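Long-range contact in erythrocyte membrane protein 1 (Plasmodium falciparum, PDB 6S8T), which is a surface adhesin of infected erythrocytes that binds the host receptor ICAM-1 through this DBLbeta domain: residues 290-295 with 389-394. Sequence-based numbering, arbitrary orientation. Where two conformers were deposited one is given.
Sequences YIPQRL and QQMVHF
Pro292, the N-cap residue of helix 293-319, sits against one side of helix 388-402, its CA 6.4 Å from that of Met391, and no direct hydrogen bond joins the two segments. Its ring fits among Gln390 and its neighbour Met391 from one turn of the helix and Phe394 from the next. CD lies over one face of the Phe394 ring, toward its rim, in a CH-pi contact 3.8 Å from the centroid and 18° off the normal. CG meets CB and CG of the same phenylalanine, whereas CB touches Met391 SD at 3.5 Å. The methionine chain, bent at both chi2 and chi3, curls past the proline and brings CE to 4.0 Å from Leu295 CG. Leu295 CD1 comes obliquely to the Phe394 ring, 3.8 Å from CE2, so that proline and leucine both pack on this ring.

The contact belongs to the all-helical core of a Duffy-binding-like domain, where the start of one long helix packs against the shorter helix 388-402. Helix 335-372 adds Tyr365 beside Leu295 and Leu368 beside Met391; Met23 of helix 16-32 touches Phe394.

Polar groups meet through water at the Gln390 end. With CG anti to the backbone N (chi1 -176°) and the chain extended, the amide is carried alongside the proline backbone, NE2 coming 3.8 Å from Pro292 CA. Two waters lie at backbone atoms on either side of Pro292 in sequence: one donates to Tyr290 O at 2.7 Å and accepts from Gln390 NE2; the second accepts from Gln293 N at 2.8 Å and is within hydrogen-bonding distance of Gln390 OE1, a link that is less certain. Arg294 adds its CB near Met391 SD, while its guanidinium forms a salt bridge with Asp387, just ahead of helix 388-402.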
loop_
_atom_site.group_PDB
_atom_site.type_symbol
_atom_site.label_atom_id
_atom_site.label_comp_id
_atom_site.label_asym_id
_atom_site.label_seq_id
_atom_site.Cartn_x
_atom_site.Cartn_y
_atom_site.Cartn_z
ATOM N N TYR A 290 2.548 2.753 10.070
ATOM C CA TYR A 290 2.660 1.797 11.168
ATOM C C TYR A 290 1.695 0.628 11.046
ATOM O O TYR A 290 1.651 -0.219 11.944
ATOM C CB TYR A 290 2.456 2.494 12.515
ATOM C CG TYR A 290 3.472 3.572 12.772
ATOM C CD1 TYR A 290 4.720 3.271 13.304
ATOM C CD2 TYR A 290 3.191 4.894 12.462
ATOM C CE1 TYR A 290 5.653 4.264 13.529
ATOM C CE2 TYR A 290 4.112 5.889 12.681
ATOM C CZ TYR A 290 5.340 5.573 13.216
ATOM O OH TYR A 290 6.251 6.577 13.435
ATOM N N ILE A 291 0.907 0.573 9.978
ATOM C CA ILE A 291 0.056 -0.580 9.702
ATOM C C ILE A 291 0.861 -1.544 8.839
ATOM O O ILE A 291 1.448 -1.123 7.830
ATOM C CB ILE A 291 -1.254 -0.157 9.015
ATOM C CG1 ILE A 291 -2.082 0.729 9.949
ATOM C CG2 ILE A 291 -2.047 -1.376 8.570
ATOM C CD1 ILE A 291 -3.391 1.181 9.356
ATOM N N PRO A 292 0.935 -2.829 9.196
ATOM C CA PRO A 292 1.724 -3.774 8.394
ATOM C C PRO A 292 1.342 -3.733 6.917
ATOM O O PRO A 292 0.164 -3.681 6.559
ATOM C CB PRO A 292 1.396 -5.127 9.026
ATOM C CG PRO A 292 1.075 -4.794 10.460
ATOM C CD PRO A 292 0.380 -3.455 10.410
ATOM N N GLN A 293 2.365 -3.763 6.059
ATOM C CA GLN A 293 2.157 -3.574 4.624
ATOM C C GLN A 293 1.228 -4.632 4.034
ATOM O O GLN A 293 0.439 -4.329 3.132
ATOM C CB GLN A 293 3.509 -3.576 3.902
ATOM C CG GLN A 293 3.434 -3.337 2.389
ATOM C CD GLN A 293 4.808 -3.200 1.754
ATOM O OE1 GLN A 293 5.539 -4.181 1.608
ATOM N NE2 GLN A 293 5.170 -1.979 1.382
ATOM N N ARG A 294 1.294 -5.871 4.526
ATOM C CA ARG A 294 0.427 -6.918 3.990
ATOM C C ARG A 294 -1.045 -6.601 4.227
ATOM O O ARG A 294 -1.905 -7.010 3.438
ATOM C CB ARG A 294 0.786 -8.276 4.604
ATOM C CG ARG A 294 0.094 -9.465 3.943
ATOM C CD ARG A 294 0.451 -10.787 4.617
ATOM N NE ARG A 294 1.881 -11.080 4.560
ATOM C CZ ARG A 294 2.481 -11.706 3.552
ATOM N NH1 ARG A 294 1.775 -12.106 2.501
ATOM N NH2 ARG A 294 3.790 -11.929 3.593
ATOM N N LEU A 295 -1.361 -5.868 5.295
ATOM C CA LEU A 295 -2.749 -5.486 5.534
ATOM C C LEU A 295 -3.149 -4.266 4.712
ATOM O O LEU A 295 -4.303 -4.171 4.278
ATOM C CB LEU A 295 -2.983 -5.221 7.023
ATOM C CG LEU A 295 -2.794 -6.437 7.950
ATOM C CD1 LEU A 295 -2.837 -6.020 9.412
ATOM C CD2 LEU A 295 -3.839 -7.505 7.668
ATOM N N GLN A 389 7.325 -11.276 12.027
ATOM C CA GLN A 389 7.353 -10.656 13.351
ATOM C C GLN A 389 6.414 -9.458 13.433
ATOM O O GLN A 389 5.691 -9.297 14.424
ATOM C CB GLN A 389 8.780 -10.230 13.705
ATOM C CG GLN A 389 9.765 -11.378 13.851
ATOM C CD GLN A 389 9.465 -12.252 15.052
ATOM O OE1 GLN A 389 8.988 -13.378 14.912
ATOM N NE2 GLN A 389 9.745 -11.736 16.243
ATOM N N GLN A 390 6.415 -8.599 12.407
ATOM C CA GLN A 390 5.547 -7.425 12.433
ATOM C C GLN A 390 4.076 -7.822 12.400
ATOM O O GLN A 390 3.242 -7.185 13.056
ATOM C CB GLN A 390 5.886 -6.491 11.264
ATOM C CG GLN A 390 5.085 -5.185 11.258
ATOM C CD GLN A 390 5.491 -4.220 10.138
ATOM O OE1 GLN A 390 6.290 -4.554 9.263
ATOM N NE2 GLN A 390 4.939 -3.012 10.174
ATOM N N MET A 391 3.738 -8.880 11.659
ATOM C CA MET A 391 2.346 -9.317 11.590
ATOM C C MET A 391 1.886 -9.929 12.911
ATOM O O MET A 391 0.780 -9.638 13.381
ATOM C CB MET A 391 2.156 -10.317 10.446
ATOM C CG MET A 391 2.135 -9.698 9.055
ATOM S SD MET A 391 0.735 -8.586 8.782
ATOM C CE MET A 391 -0.659 -9.661 9.108
ATOM N N VAL A 392 2.713 -10.784 13.518
ATOM C CA VAL A 392 2.313 -11.437 14.764
ATOM C C VAL A 392 2.192 -10.419 15.891
ATOM O O VAL A 392 1.254 -10.474 16.697
ATOM C CB VAL A 392 3.296 -12.567 15.124
ATOM C CG1 VAL A 392 3.030 -13.070 16.536
ATOM C CG2 VAL A 392 3.179 -13.709 14.126
ATOM N N HIS A 393 3.131 -9.472 15.967
ATOM C CA HIS A 393 3.062 -8.459 17.015
ATOM C C HIS A 393 1.820 -7.590 16.867
ATOM O O HIS A 393 1.160 -7.270 17.862
ATOM C CB HIS A 393 4.320 -7.594 17.007
ATOM C CG HIS A 393 4.369 -6.602 18.127
ATOM N ND1 HIS A 393 4.269 -5.243 17.925
ATOM C CD2 HIS A 393 4.489 -6.775 19.465
ATOM C CE1 HIS A 393 4.336 -4.620 19.088
ATOM N NE2 HIS A 393 4.468 -5.527 20.040
ATOM N N PHE A 394 1.482 -7.199 15.635
ATOM C CA PHE A 394 0.286 -6.390 15.420
ATOM C C PHE A 394 -0.972 -7.158 15.812
ATOM O O PHE A 394 -1.841 -6.630 16.515
ATOM C CB PHE A 394 0.219 -5.938 13.958
ATOM C CG PHE A 394 -0.887 -4.961 13.668
ATOM C CD1 PHE A 394 -0.700 -3.602 13.862
ATOM C CD2 PHE A 394 -2.108 -5.401 13.185
ATOM C CE1 PHE A 394 -1.713 -2.699 13.589
ATOM C CE2 PHE A 394 -3.124 -4.504 12.911
ATOM C CZ PHE A 394 -2.926 -3.151 13.113
HETATM O O HOH W 1 3.346 -2.080 12.817
HETATM O O HOH W 2 5.016 -3.284 6.838
#